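Local atomic coordinates of isocitrate dehydrogenase [NAD] subunit 1, mitochondrial (PDB entry 3BLX), a protein that forms, with subunit 2, the allosteric mitochondrial octamer that oxidises isocitrate to 2-oxoglutarate with NAD+ in the citric acid cycle, and also binds leaders of mitochondrial mRNAs. Residues E[75-80]-E[293-298]; E[102-107]-E[159-164]; E[124-129]-E[230-235]; E[131-136]-E[151-156]; E[181-186]-E[215-220]. One frame throughout, in Å; residues are numbered along the deposited sequence.

Contact 1: E[75-80]-E[293-298]; sequences IGLKGL and LSSTLM
The side chain of Met-298 overlaps that of Ile-75, with Met-298 CG 3.8 Å from Ile-75 CG2. This is helix-on-sheet packing in the alpha/beta fold of the isocitrate and isopropylmalate dehydrogenases: helix 289-302 lies along strand 75-80 and runs against it, the short segments making an angle of 175° with axes 9.4 Å apart. No hydrogen bond joins the two, so the contact rests on carbon and sulfur. Met-298 has CG anti to its backbone N (chi1 -175°) and an extended chi2, which together carry SD out to the strand; the bend at chi3 (66°) turns only the terminal methyl CE. From there SD is 4.1 Å from Ile-75 CG2, while the same sulfur passes Leu-77 CB at 4.3 Å. Ile-75 and Leu-77 both point toward the helix; Gly-76, between them, offers no side chain to that face, and its carbonyl oxygen also lies near the sulfur. Strand 75-80 is an inner strand of the large sheet, bonded through its backbone to strand 17-25 and to strand 267-269, and Met-298 also touches Phe-269 of the latter. Helix 27-42 closes in beside the contact, its Val-36 meeting both Leu-77 and Ser-295. One turn before Met-298, Ser-294 turns its hydroxyl to the backbone, bonding Ala-290 O within the helix and Gly-259 N. Where the CA atoms come nearest, Leu-77 CA to Ser-295 CA, 7.1 Å, Leu-77 CD1 reaches Ser-295 OG at 4.3 Å.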
# COMPACT_ATOMS: atom_id res chain seq x y z
N ILE E 75 -5.23 -7.88 21.45
CA ILE E 75 -6.10 -7.68 22.60
C ILE E 75 -5.26 -7.38 23.84
O ILE E 75 -4.22 -8.00 24.08
CB ILE E 75 -6.97 -8.93 22.87
CG1 ILE E 75 -7.77 -9.24 21.62
CG2 ILE E 75 -7.97 -8.64 23.95
CD1 ILE E 75 -8.70 -8.08 21.21
N GLY E 76 -5.71 -6.44 24.65
CA GLY E 76 -4.96 -6.09 25.84
C GLY E 76 -5.79 -5.75 27.06
O GLY E 76 -6.93 -5.30 26.95
N LEU E 77 -5.21 -5.97 28.22
CA LEU E 77 -5.83 -5.59 29.49
C LEU E 77 -4.84 -4.66 30.15
O LEU E 77 -3.67 -4.99 30.31
CB LEU E 77 -6.10 -6.81 30.38
CG LEU E 77 -7.37 -6.79 31.23
CD1 LEU E 77 -7.12 -7.45 32.55
CD2 LEU E 77 -7.84 -5.42 31.49
N LYS E 78 -5.32 -3.50 30.54
CA LYS E 78 -4.45 -2.46 31.00
C LYS E 78 -4.89 -1.91 32.35
O LYS E 78 -6.06 -1.62 32.54
CB LYS E 78 -4.39 -1.37 29.93
CG LYS E 78 -3.92 -0.02 30.37
CD LYS E 78 -3.51 0.80 29.17
CE LYS E 78 -3.84 2.29 29.35
NZ LYS E 78 -3.48 2.82 30.71
N GLY E 79 -3.95 -1.79 33.29
CA GLY E 79 -4.21 -1.18 34.59
C GLY E 79 -4.06 0.34 34.59
O GLY E 79 -4.24 0.99 33.56
N LEU E 80 -3.74 0.92 35.74
CA LEU E 80 -3.65 2.38 35.82
C LEU E 80 -2.28 2.86 36.24
O LEU E 80 -1.58 2.17 36.96
CB LEU E 80 -4.64 2.93 36.83
CG LEU E 80 -6.12 2.85 36.53
CD1 LEU E 80 -6.34 2.88 35.02
CD2 LEU E 80 -6.69 1.60 37.18
N LEU E 293 -14.63 -6.07 35.89
CA LEU E 293 -15.71 -5.89 34.93
C LEU E 293 -15.18 -5.58 33.53
O LEU E 293 -15.74 -6.03 32.52
CB LEU E 293 -16.66 -4.79 35.41
CG LEU E 293 -17.45 -5.19 36.65
CD1 LEU E 293 -18.46 -4.13 37.03
CD2 LEU E 293 -18.13 -6.52 36.42
N SER E 294 -14.11 -4.81 33.45
CA SER E 294 -13.48 -4.54 32.18
C SER E 294 -12.96 -5.86 31.65
O SER E 294 -13.03 -6.12 30.46
CB SER E 294 -12.33 -3.54 32.34
OG SER E 294 -12.84 -2.27 32.67
N SER E 295 -12.45 -6.67 32.56
CA SER E 295 -11.96 -8.00 32.27
C SER E 295 -13.01 -8.83 31.58
O SER E 295 -12.70 -9.65 30.72
CB SER E 295 -11.57 -8.70 33.58
OG SER E 295 -10.65 -9.71 33.34
N THR E 296 -14.27 -8.66 31.99
CA THR E 296 -15.33 -9.46 31.43
C THR E 296 -15.76 -8.94 30.07
O THR E 296 -16.12 -9.72 29.20
CB THR E 296 -16.53 -9.64 32.38
OG1 THR E 296 -17.31 -8.44 32.42
CG2 THR E 296 -16.04 -9.98 33.76
N LEU E 297 -15.69 -7.62 29.86
CA LEU E 297 -15.88 -7.05 28.52
C LEU E 297 -14.90 -7.69 27.56
O LEU E 297 -15.25 -8.02 26.43
CB LEU E 297 -15.67 -5.54 28.52
CG LEU E 297 -16.76 -4.71 29.20
CD1 LEU E 297 -16.50 -3.21 29.05
CD2 LEU E 297 -18.09 -5.06 28.59
N MET E 298 -13.67 -7.88 28.01
CA MET E 298 -12.64 -8.54 27.22
C MET E 298 -13.01 -10.00 26.92
O MET E 298 -12.85 -10.47 25.80
CB MET E 298 -11.27 -8.45 27.90
CG MET E 298 -10.18 -9.02 27.07
SD MET E 298 -8.66 -9.22 27.99
CE MET E 298 -9.17 -10.48 29.18

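Contact 2: E[102-107]-E[159-164]; sequences DIYANV and TERIAR
A classic beta bulge at the start of strand 105-111, where Tyr-104 and Ala-105 both face Phe-262, presents its side chains to Arg-161 and Ile-162 of helix 156-172. The guanidinium of Arg-161 lies flat on the Tyr-104 ring, the planes 7° apart and the centres 4.1 Å from each other, an off-centre cation-pi stack. Its own CD sits over the middle of the same ring face, 3.5 Å from the Tyr-104 centroid, as a CH-pi contact. A bend at chi3 (-45°) is what lets CD and the guanidinium share that face. Beyond the ring, Arg-161 NH1 gives a hydrogen bond of 2.8 Å to Asp-102 OD2, part of a salt bridge; the oxygen lies in the guanidinium plane, but NH1 comes from above the carboxylate plane. The ring under its face and the carboxylate oxygen at its edge would together restrict rotation of the guanidinium. Asp-102 lies about 7 Å, between side chains, from Arg-98, which probably binds substrate. Thr-132 packs against Asp-102, Tyr-104 and Arg-161 alike. Deeper in, Ile-162 meets the strand with one methyl: CD1 lies at the ring edge, 4.0 Å from Tyr-104 CD2, and 3.6 Å from Ala-105 CB.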
# COMPACT_ATOMS: atom_id res chain seq x y z
N ASP E 102 -4.13 3.42 16.21
CA ASP E 102 -5.37 4.04 15.76
C ASP E 102 -6.60 3.56 16.55
O ASP E 102 -7.65 3.26 15.99
CB ASP E 102 -5.56 3.86 14.25
CG ASP E 102 -6.54 4.88 13.64
OD1 ASP E 102 -6.72 5.99 14.21
OD2 ASP E 102 -7.13 4.57 12.58
N ILE E 103 -6.46 3.49 17.86
CA ILE E 103 -7.57 3.12 18.73
C ILE E 103 -8.39 4.37 18.98
O ILE E 103 -7.94 5.28 19.68
CB ILE E 103 -7.03 2.57 20.05
CG1 ILE E 103 -6.33 1.23 19.78
CG2 ILE E 103 -8.13 2.37 21.02
CD1 ILE E 103 -5.65 0.64 20.99
N TYR E 104 -9.59 4.42 18.42
CA TYR E 104 -10.29 5.69 18.25
C TYR E 104 -11.57 5.83 19.04
O TYR E 104 -12.23 6.88 19.03
CB TYR E 104 -10.64 5.92 16.76
CG TYR E 104 -11.58 4.88 16.16
CD1 TYR E 104 -11.09 3.80 15.45
CD2 TYR E 104 -12.95 4.99 16.32
CE1 TYR E 104 -11.94 2.83 14.91
CE2 TYR E 104 -13.82 4.02 15.78
CZ TYR E 104 -13.31 2.95 15.07
OH TYR E 104 -14.16 2.00 14.51
N ALA E 105 -11.95 4.78 19.73
CA ALA E 105 -13.23 4.82 20.42
C ALA E 105 -13.06 4.38 21.86
O ALA E 105 -12.71 3.25 22.13
CB ALA E 105 -14.24 3.92 19.70
N ASN E 106 -13.29 5.31 22.77
CA ASN E 106 -13.24 4.99 24.18
C ASN E 106 -14.68 4.77 24.69
O ASN E 106 -15.53 5.57 24.43
CB ASN E 106 -12.46 6.05 24.97
CG ASN E 106 -12.68 5.93 26.48
OD1 ASN E 106 -13.02 6.90 27.17
ND2 ASN E 106 -12.50 4.72 27.01
N VAL E 107 -14.94 3.66 25.36
CA VAL E 107 -16.27 3.35 25.86
C VAL E 107 -16.19 3.21 27.38
O VAL E 107 -15.33 2.51 27.90
CB VAL E 107 -16.77 2.01 25.35
CG1 VAL E 107 -18.23 1.85 25.70
CG2 VAL E 107 -16.58 1.91 23.86
N THR E 159 -15.21 11.72 12.44
CA THR E 159 -16.51 11.74 13.11
C THR E 159 -17.52 10.74 12.55
O THR E 159 -18.43 10.31 13.26
CB THR E 159 -17.08 13.18 13.40
OG1 THR E 159 -18.42 13.28 12.93
CG2 THR E 159 -16.28 14.21 12.77
N GLU E 160 -17.34 10.34 11.31
CA GLU E 160 -18.14 9.26 10.74
C GLU E 160 -17.85 7.92 11.42
O GLU E 160 -18.79 7.19 11.77
CB GLU E 160 -17.93 9.17 9.23
CG GLU E 160 -18.69 10.25 8.43
CD GLU E 160 -18.46 10.14 6.91
OE1 GLU E 160 -17.84 9.14 6.46
OE2 GLU E 160 -18.90 11.06 6.17
N ARG E 161 -16.57 7.58 11.59
CA ARG E 161 -16.18 6.38 12.33
C ARG E 161 -16.85 6.33 13.70
O ARG E 161 -17.43 5.30 14.09
CB ARG E 161 -14.69 6.37 12.61
CG ARG E 161 -13.91 5.51 11.77
CD ARG E 161 -12.55 5.21 12.41
NE ARG E 161 -11.85 6.36 12.98
CZ ARG E 161 -10.52 6.42 13.05
NH1 ARG E 161 -9.82 5.41 12.55
NH2 ARG E 161 -9.89 7.46 13.58
N ILE E 162 -16.74 7.43 14.44
CA ILE E 162 -17.19 7.38 15.82
C ILE E 162 -18.72 7.26 15.84
O ILE E 162 -19.28 6.59 16.69
CB ILE E 162 -16.63 8.53 16.70
CG1 ILE E 162 -16.65 8.09 18.16
CG2 ILE E 162 -17.43 9.81 16.53
CD1 ILE E 162 -15.93 6.77 18.38
N ALA E 163 -19.38 7.86 14.87
CA ALA E 163 -20.82 7.71 14.73
C ALA E 163 -21.20 6.25 14.47
O ALA E 163 -22.11 5.71 15.10
CB ALA E 163 -21.34 8.56 13.61
N ARG E 164 -20.52 5.62 13.51
CA ARG E 164 -20.91 4.27 13.15
C ARG E 164 -20.57 3.36 14.30
O ARG E 164 -21.29 2.39 14.58
CB ARG E 164 -20.24 3.79 11.86
CG ARG E 164 -20.72 4.59 10.67
CD ARG E 164 -20.21 4.05 9.35
NE ARG E 164 -20.87 4.78 8.27
CZ ARG E 164 -20.27 5.70 7.52
NH1 ARG E 164 -18.98 5.99 7.68
NH2 ARG E 164 -20.97 6.32 6.59

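Contact 3: E[124-129]-E[230-235]; sequences DLIVIR and FDVLVT
Two adjacent parallel strands of the large sheet, 124-130 and 232-235, meet here, and the first carries Arg-129, a probable substrate-binding residue. Ile-126 and Ile-128 supply all four backbone bonds. Ile-126 N donates to Asp-231 O (3.0 Å) and Ile-126 O accepts from Leu-233 N (2.8 Å), straddling Val-232; Ile-128 N then donates to Leu-233 O (2.7 Å) and Ile-128 O accepts from Thr-235 N (3.0 Å), straddling Val-234. The strand directions differ by 18°, a twist with the spacing kept. On the face of Ile-126 and Ile-128, Ile-128 CD1 reaches back to Val-232 CG1 at 4.0 Å, and Val-232 CG2 lies 4.1 Å from Ile-126 CB. Ile-128 extends CD1 that way with CG1 anti to the carbonyl carbon (chi1 -68°) and chi2 extended (170°). On the other face, Val-127 CG2 touches Leu-233 CD1 at 4.3 Å, and Arg-129 CB passes Thr-235 OG1 at 3.8 Å before the rest of the arginine leads away, toward Arg-98. At the beginning of the pair, Asp-124 and Asp-231 both form salt bridges with Arg-175, which would offset their like charges. Helix 156-172 covers the isoleucine face through Phe-165, Ala-166 and Phe-169, while strand 105-111 flanks 124-130 and strand 177-182 flanks 232-235, making both strands interior.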
# COMPACT_ATOMS: atom_id res chain seq x y z
N ASP E 124 -28.15 3.65 34.09
CA ASP E 124 -27.60 2.82 33.02
C ASP E 124 -27.23 3.61 31.77
O ASP E 124 -27.93 3.56 30.75
CB ASP E 124 -28.54 1.67 32.66
CG ASP E 124 -27.84 0.62 31.80
OD1 ASP E 124 -26.64 0.82 31.47
OD2 ASP E 124 -28.48 -0.40 31.47
N LEU E 125 -26.12 4.34 31.84
CA LEU E 125 -25.68 5.04 30.65
C LEU E 125 -24.30 4.60 30.17
O LEU E 125 -23.49 4.08 30.94
CB LEU E 125 -25.79 6.55 30.81
CG LEU E 125 -25.19 7.23 32.02
CD1 LEU E 125 -23.77 7.62 31.72
CD2 LEU E 125 -26.02 8.46 32.25
N ILE E 126 -24.08 4.81 28.88
CA ILE E 126 -22.86 4.47 28.20
C ILE E 126 -22.33 5.72 27.53
O ILE E 126 -23.08 6.40 26.83
CB ILE E 126 -23.15 3.44 27.13
CG1 ILE E 126 -23.67 2.18 27.81
CG2 ILE E 126 -21.91 3.15 26.27
CD1 ILE E 126 -24.02 1.11 26.82
N VAL E 127 -21.07 6.05 27.78
CA VAL E 127 -20.45 7.22 27.18
C VAL E 127 -19.40 6.75 26.20
O VAL E 127 -18.47 6.01 26.55
CB VAL E 127 -19.83 8.15 28.25
CG1 VAL E 127 -19.00 9.25 27.59
CG2 VAL E 127 -20.92 8.76 29.13
N ILE E 128 -19.56 7.14 24.94
CA ILE E 128 -18.59 6.77 23.89
C ILE E 128 -17.91 8.06 23.46
O ILE E 128 -18.58 8.99 23.03
CB ILE E 128 -19.29 6.10 22.69
CG1 ILE E 128 -19.84 4.73 23.07
CG2 ILE E 128 -18.35 5.98 21.52
CD1 ILE E 128 -20.72 4.11 22.05
N ARG E 129 -16.60 8.13 23.61
CA ARG E 129 -15.90 9.35 23.21
C ARG E 129 -14.83 9.14 22.12
O ARG E 129 -14.16 8.11 22.09
CB ARG E 129 -15.36 10.10 24.43
CG ARG E 129 -13.99 9.70 24.86
CD ARG E 129 -13.27 10.88 25.46
NE ARG E 129 -11.86 10.58 25.63
CZ ARG E 129 -11.37 9.96 26.70
NH1 ARG E 129 -12.20 9.59 27.68
NH2 ARG E 129 -10.07 9.70 26.80
N PHE E 230 -31.05 9.61 29.56
CA PHE E 230 -29.95 9.30 28.64
C PHE E 230 -29.73 7.82 28.49
O PHE E 230 -30.02 7.04 29.41
CB PHE E 230 -28.64 9.96 29.07
CG PHE E 230 -28.72 11.47 29.09
CD1 PHE E 230 -28.54 12.17 30.28
CD2 PHE E 230 -29.05 12.17 27.95
CE1 PHE E 230 -28.63 13.55 30.32
CE2 PHE E 230 -29.15 13.56 27.98
CZ PHE E 230 -28.94 14.25 29.17
N ASP E 231 -29.22 7.45 27.33
CA ASP E 231 -28.93 6.05 27.05
C ASP E 231 -27.45 5.89 26.60
O ASP E 231 -26.58 5.59 27.41
CB ASP E 231 -29.93 5.53 26.01
CG ASP E 231 -29.94 4.01 25.91
OD1 ASP E 231 -29.04 3.38 26.50
OD2 ASP E 231 -30.85 3.45 25.24
N VAL E 232 -27.18 6.09 25.32
CA VAL E 232 -25.83 6.13 24.84
C VAL E 232 -25.46 7.56 24.50
O VAL E 232 -26.13 8.19 23.68
CB VAL E 232 -25.67 5.25 23.62
CG1 VAL E 232 -24.34 5.49 22.98
CG2 VAL E 232 -25.80 3.79 24.00
N LEU E 233 -24.43 8.10 25.13
CA LEU E 233 -23.89 9.41 24.76
C LEU E 233 -22.64 9.29 23.86
O LEU E 233 -21.73 8.51 24.16
CB LEU E 233 -23.56 10.21 26.00
CG LEU E 233 -24.77 10.46 26.90
CD1 LEU E 233 -24.36 11.21 28.18
CD2 LEU E 233 -25.75 11.27 26.11
N VAL E 234 -22.60 10.03 22.74
CA VAL E 234 -21.41 10.11 21.88
C VAL E 234 -20.87 11.52 21.89
O VAL E 234 -21.61 12.45 21.60
CB VAL E 234 -21.74 9.84 20.42
CG1 VAL E 234 -20.50 9.35 19.71
CG2 VAL E 234 -22.85 8.84 20.32
N THR E 235 -19.60 11.70 22.22
CA THR E 235 -19.05 13.04 22.32
C THR E 235 -17.63 13.09 21.79
O THR E 235 -16.94 12.08 21.73
CB THR E 235 -19.02 13.53 23.77
OG1 THR E 235 -17.99 12.85 24.49
CG2 THR E 235 -20.32 13.21 24.46

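Contact 4: E[131-136]-E[151-156]; sequences NTEGEF and LKVMTR
From CB outward, Glu-133 reaches across to strand 147-155, ending at Thr-155. Its CB lies 4.0 Å from Val-153 O, and CG lies 3.2 Å from Val-153 O and 4.1 Å from Val-153 CG2; the glutamate and the valine side chain cross at about a right angle. The chain stays extended beyond CG (chi2 168°), which carries the carboxylate past Met-154 to the end of the strand, where Glu-133 CD comes 3.4 Å from Thr-155 N. There its two oxygens divide the work. OE1 accepts a 2.9 Å hydrogen bond from Thr-155 OG1 on its syn lone pair, while OE2 takes a weak bond from Thr-155 N (3.3 Å). One residue is thus held by hydroxyl and backbone together, and a long, weak ion pair links OE1 to Lys-158. Thr-155 is itself the N-cap of helix 156-172, its side chain capping a backbone N of the first turn, so the glutamate acts as a second shell to the cap. Next to it, Gly-134, at positive phi (57°), donates its N to Val-153 O at 3.3 Å, and Lys-152 lays its aliphatic part over the peptide, CG 3.7 Å from Gly-134 O. Ser-237 OG bonds Glu-133 O and Glu-135 N of the loop. Residues 151-155 continue as an antiparallel beta ladder with a strand of a neighbouring subunit 2, as in the clasp by which dehydrogenases of this family join their subunits; here the loop after strand 124-130 is fastened to that clasp strand.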
# COMPACT_ATOMS: atom_id res chain seq x y z
N ASN E 131 -11.42 9.47 20.24
CA ASN E 131 -10.11 9.40 20.89
C ASN E 131 -8.87 9.75 20.02
O ASN E 131 -7.73 9.49 20.42
CB ASN E 131 -9.95 8.02 21.56
CG ASN E 131 -8.70 7.91 22.43
OD1 ASN E 131 -8.47 8.72 23.35
ND2 ASN E 131 -7.88 6.91 22.15
N THR E 132 -9.05 10.36 18.85
CA THR E 132 -7.88 10.61 18.02
C THR E 132 -7.69 12.06 17.57
O THR E 132 -6.67 12.40 16.98
CB THR E 132 -7.83 9.68 16.77
OG1 THR E 132 -9.03 9.82 16.00
CG2 THR E 132 -7.68 8.25 17.18
N GLU E 133 -8.66 12.90 17.90
CA GLU E 133 -8.78 14.24 17.34
C GLU E 133 -9.12 15.23 18.45
O GLU E 133 -9.14 14.86 19.60
CB GLU E 133 -9.95 14.23 16.38
CG GLU E 133 -9.73 14.92 15.13
CD GLU E 133 -10.84 14.59 14.15
OE1 GLU E 133 -10.51 14.36 12.96
OE2 GLU E 133 -12.04 14.54 14.56
N GLY E 134 -9.43 16.47 18.08
CA GLY E 134 -9.75 17.49 19.06
C GLY E 134 -8.62 17.70 20.04
O GLY E 134 -7.50 18.06 19.66
N GLU E 135 -8.92 17.45 21.31
CA GLU E 135 -7.97 17.55 22.40
C GLU E 135 -6.67 16.77 22.13
O GLU E 135 -5.58 17.20 22.49
CB GLU E 135 -8.62 17.08 23.71
CG GLU E 135 -7.77 17.30 24.95
CD GLU E 135 -8.56 17.22 26.25
OE1 GLU E 135 -9.74 17.64 26.28
OE2 GLU E 135 -7.97 16.76 27.26
N PHE E 136 -6.79 15.63 21.46
CA PHE E 136 -5.68 14.70 21.31
C PHE E 136 -4.81 14.87 20.06
O PHE E 136 -3.90 14.06 19.85
CB PHE E 136 -6.18 13.27 21.37
CG PHE E 136 -6.92 12.97 22.62
CD1 PHE E 136 -8.24 12.55 22.57
CD2 PHE E 136 -6.30 13.11 23.87
CE1 PHE E 136 -8.92 12.27 23.76
CE2 PHE E 136 -6.99 12.84 25.04
CZ PHE E 136 -8.28 12.42 24.99
N LEU E 151 -4.71 25.24 18.25
CA LEU E 151 -5.25 24.93 16.93
C LEU E 151 -5.71 23.48 16.88
O LEU E 151 -4.89 22.56 16.81
CB LEU E 151 -4.19 25.17 15.86
CG LEU E 151 -3.63 26.58 15.79
CD1 LEU E 151 -2.31 26.57 15.09
CD2 LEU E 151 -4.61 27.44 15.04
N LYS E 152 -7.01 23.25 16.92
CA LYS E 152 -7.52 21.89 17.03
C LYS E 152 -8.36 21.55 15.79
O LYS E 152 -8.94 22.44 15.20
CB LYS E 152 -8.33 21.71 18.32
CG LYS E 152 -7.50 21.71 19.61
CD LYS E 152 -8.41 21.63 20.85
CE LYS E 152 -7.70 21.97 22.17
NZ LYS E 152 -8.69 22.17 23.30
N VAL E 153 -8.39 20.29 15.37
CA VAL E 153 -9.19 19.91 14.19
C VAL E 153 -10.31 18.91 14.47
O VAL E 153 -10.24 18.10 15.37
CB VAL E 153 -8.34 19.33 13.04
CG1 VAL E 153 -7.27 20.32 12.61
CG2 VAL E 153 -7.73 18.03 13.46
N MET E 154 -11.36 19.02 13.69
CA MET E 154 -12.48 18.11 13.74
C MET E 154 -12.70 17.74 12.29
O MET E 154 -12.86 18.63 11.45
CB MET E 154 -13.72 18.85 14.27
CG MET E 154 -15.07 18.13 14.07
SD MET E 154 -15.59 17.25 15.55
CE MET E 154 -15.16 18.41 16.87
N THR E 155 -12.67 16.46 11.96
CA THR E 155 -12.76 16.08 10.55
C THR E 155 -13.88 15.09 10.32
O THR E 155 -14.21 14.30 11.20
CB THR E 155 -11.45 15.47 9.99
OG1 THR E 155 -11.41 14.06 10.25
CG2 THR E 155 -10.23 16.16 10.57
N ARG E 156 -14.44 15.09 9.13
CA ARG E 156 -15.62 14.29 8.88
C ARG E 156 -15.34 12.77 8.88
O ARG E 156 -16.13 11.99 9.42
CB ARG E 156 -16.37 14.76 7.61
CG ARG E 156 -16.22 13.91 6.37
CD ARG E 156 -17.14 14.38 5.24
NE ARG E 156 -18.55 14.41 5.63
CZ ARG E 156 -19.26 15.52 5.83
NH1 ARG E 156 -18.70 16.74 5.66
NH2 ARG E 156 -20.54 15.43 6.21

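Contact 5: E[181-186]-E[215-220]; sequences VHKANI and IVDNAS
Strand 177-182 and the end of strand 210-215 make a last parallel beta bridge at His-182 and Ile-215, CA to CA 5.2 Å, and then separate: the first becomes a loop, the second helix 216-225 with Ile-215 at its N-cap. One backbone hydrogen bond crosses, Val-216 N to His-182 O at 2.8 Å, bent to 132° at the hydrogen and tilted out of the carbonyl plane; the same oxygen also takes a CA-H...O contact from Ile-215. Val-216 meets both Val-181 and Lys-183. Val-181 CG1 lies 3.7 Å from Val-216 CB, the two side chains crossing at about a right angle, and reaches Ala-219 CB at 4.3 Å one turn along. Lys-183 draws its chain past the valine, CD 3.8 Å from Val-216 CG1. A turn at chi4 (45°) then brings Lys-183 NZ to Asp-217 OD2, a salt bridge of 3.2 Å. Lys-183 is probably critical for catalysis. Asn-185 lies against Ile-215, its OD1 3.7 Å from Ile-215 CG2. Within the loop, Ala-184 N donates to His-182 ND1 in the plane of the ring, while Ile-215 CA lies over one ring face. A neighbouring subunit 2 packs its Glu-141 on Lys-183 and offers Asp-248 in a long, weak ion pair. Strands 177-182 and 210-215 are the two arms of a beta-alpha-beta crossover through helix 190-205, which touches His-182; Tyr-239 and Leu-243 of helix 237-251 lie against Val-216 and Val-181, and strand 232-235 borders Val-181.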
# COMPACT_ATOMS: atom_id res chain seq x y z
N VAL E 181 -23.47 14.69 21.96
CA VAL E 181 -23.20 15.79 22.86
C VAL E 181 -22.19 16.73 22.22
O VAL E 181 -21.11 16.31 21.83
CB VAL E 181 -22.64 15.29 24.23
CG1 VAL E 181 -22.26 16.47 25.12
CG2 VAL E 181 -23.65 14.40 24.93
N HIS E 182 -22.52 18.01 22.12
CA HIS E 182 -21.68 18.93 21.37
C HIS E 182 -21.87 20.36 21.87
O HIS E 182 -22.69 20.62 22.76
CB HIS E 182 -22.14 18.89 19.93
CG HIS E 182 -23.57 19.28 19.77
ND1 HIS E 182 -23.97 20.60 19.72
CD2 HIS E 182 -24.70 18.54 19.68
CE1 HIS E 182 -25.29 20.65 19.59
NE2 HIS E 182 -25.75 19.41 19.56
N LYS E 183 -21.12 21.29 21.28
CA LYS E 183 -21.25 22.70 21.61
C LYS E 183 -21.48 23.51 20.32
O LYS E 183 -20.78 24.50 20.07
CB LYS E 183 -20.00 23.17 22.36
CG LYS E 183 -20.20 24.29 23.37
CD LYS E 183 -19.07 24.31 24.39
CE LYS E 183 -19.25 25.43 25.41
NZ LYS E 183 -20.65 25.51 25.93
N ALA E 184 -22.44 23.10 19.51
CA ALA E 184 -22.67 23.72 18.20
C ALA E 184 -23.26 25.13 18.27
O ALA E 184 -23.28 25.85 17.27
CB ALA E 184 -23.54 22.83 17.32
N ASN E 185 -23.75 25.52 19.44
CA ASN E 185 -24.29 26.86 19.63
C ASN E 185 -23.19 27.93 19.50
O ASN E 185 -23.44 29.03 19.02
CB ASN E 185 -25.03 26.96 20.97
CG ASN E 185 -24.16 26.57 22.17
OD1 ASN E 185 -23.22 25.78 22.04
ND2 ASN E 185 -24.49 27.11 23.35
N ILE E 186 -21.98 27.58 19.92
CA ILE E 186 -20.83 28.48 19.88
C ILE E 186 -19.88 28.12 18.74
O ILE E 186 -19.55 28.97 17.90
CB ILE E 186 -20.04 28.43 21.19
CG1 ILE E 186 -20.89 28.98 22.34
CG2 ILE E 186 -18.76 29.23 21.07
CD1 ILE E 186 -20.15 29.01 23.66
N ILE E 215 -26.76 20.19 23.81
CA ILE E 215 -25.62 21.05 24.04
C ILE E 215 -24.97 20.57 25.31
O ILE E 215 -25.66 20.17 26.26
CB ILE E 215 -26.07 22.51 24.15
CG1 ILE E 215 -26.78 22.90 22.85
CG2 ILE E 215 -24.88 23.40 24.37
CD1 ILE E 215 -27.52 24.21 22.93
N VAL E 216 -23.65 20.60 25.34
CA VAL E 216 -22.89 19.93 26.40
C VAL E 216 -23.14 20.50 27.81
O VAL E 216 -23.24 19.74 28.78
CB VAL E 216 -21.39 19.89 26.08
CG1 VAL E 216 -20.84 21.32 25.95
CG2 VAL E 216 -20.63 19.11 27.14
N ASP E 217 -23.23 21.83 27.92
CA ASP E 217 -23.53 22.44 29.22
C ASP E 217 -24.90 21.99 29.77
O ASP E 217 -25.00 21.66 30.96
CB ASP E 217 -23.40 23.97 29.19
CG ASP E 217 -24.03 24.60 27.94
OD1 ASP E 217 -25.05 24.07 27.43
OD2 ASP E 217 -23.50 25.64 27.48
N ASN E 218 -25.91 21.96 28.91
CA ASN E 218 -27.22 21.43 29.27
C ASN E 218 -27.13 19.94 29.64
O ASN E 218 -27.80 19.48 30.56
CB ASN E 218 -28.25 21.69 28.16
CG ASN E 218 -29.66 21.26 28.55
OD1 ASN E 218 -30.34 20.53 27.81
ND2 ASN E 218 -30.12 21.70 29.74
N ALA E 219 -26.28 19.20 28.94
CA ALA E 219 -26.14 17.76 29.21
C ALA E 219 -25.53 17.50 30.59
O ALA E 219 -25.89 16.55 31.29
CB ALA E 219 -25.31 17.09 28.12
N SER E 220 -24.58 18.35 30.98
CA SER E 220 -24.00 18.30 32.30
C SER E 220 -25.08 18.46 33.37
O SER E 220 -25.18 17.63 34.28
CB SER E 220 -22.96 19.39 32.46
OG SER E 220 -21.83 19.12 31.65

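Followed from the N terminus, contact 1 opens first, at strand 75-80, and closes last, at helix 289-302, so every other contact falls within its span. Contacts 2, 3 and 4 open next, at 102-107, 124-129 and 131-136. Contact 4 closes first, at 151-156, inside both the others; contact 2 closes at 159-164 and crosses contact 3, which stays open until 230-235. Contact 5 opens and closes within contact 3, in series after 2 and 4. Contacts 2, 3 and 5 meet through adjacent strands 105-111, 124-130, 232-235 and 177-182; Asn-131 links contact 4 to contact 2, and contact 1 joins helix 289-302 to strand 75-80, in another part of the same sheet.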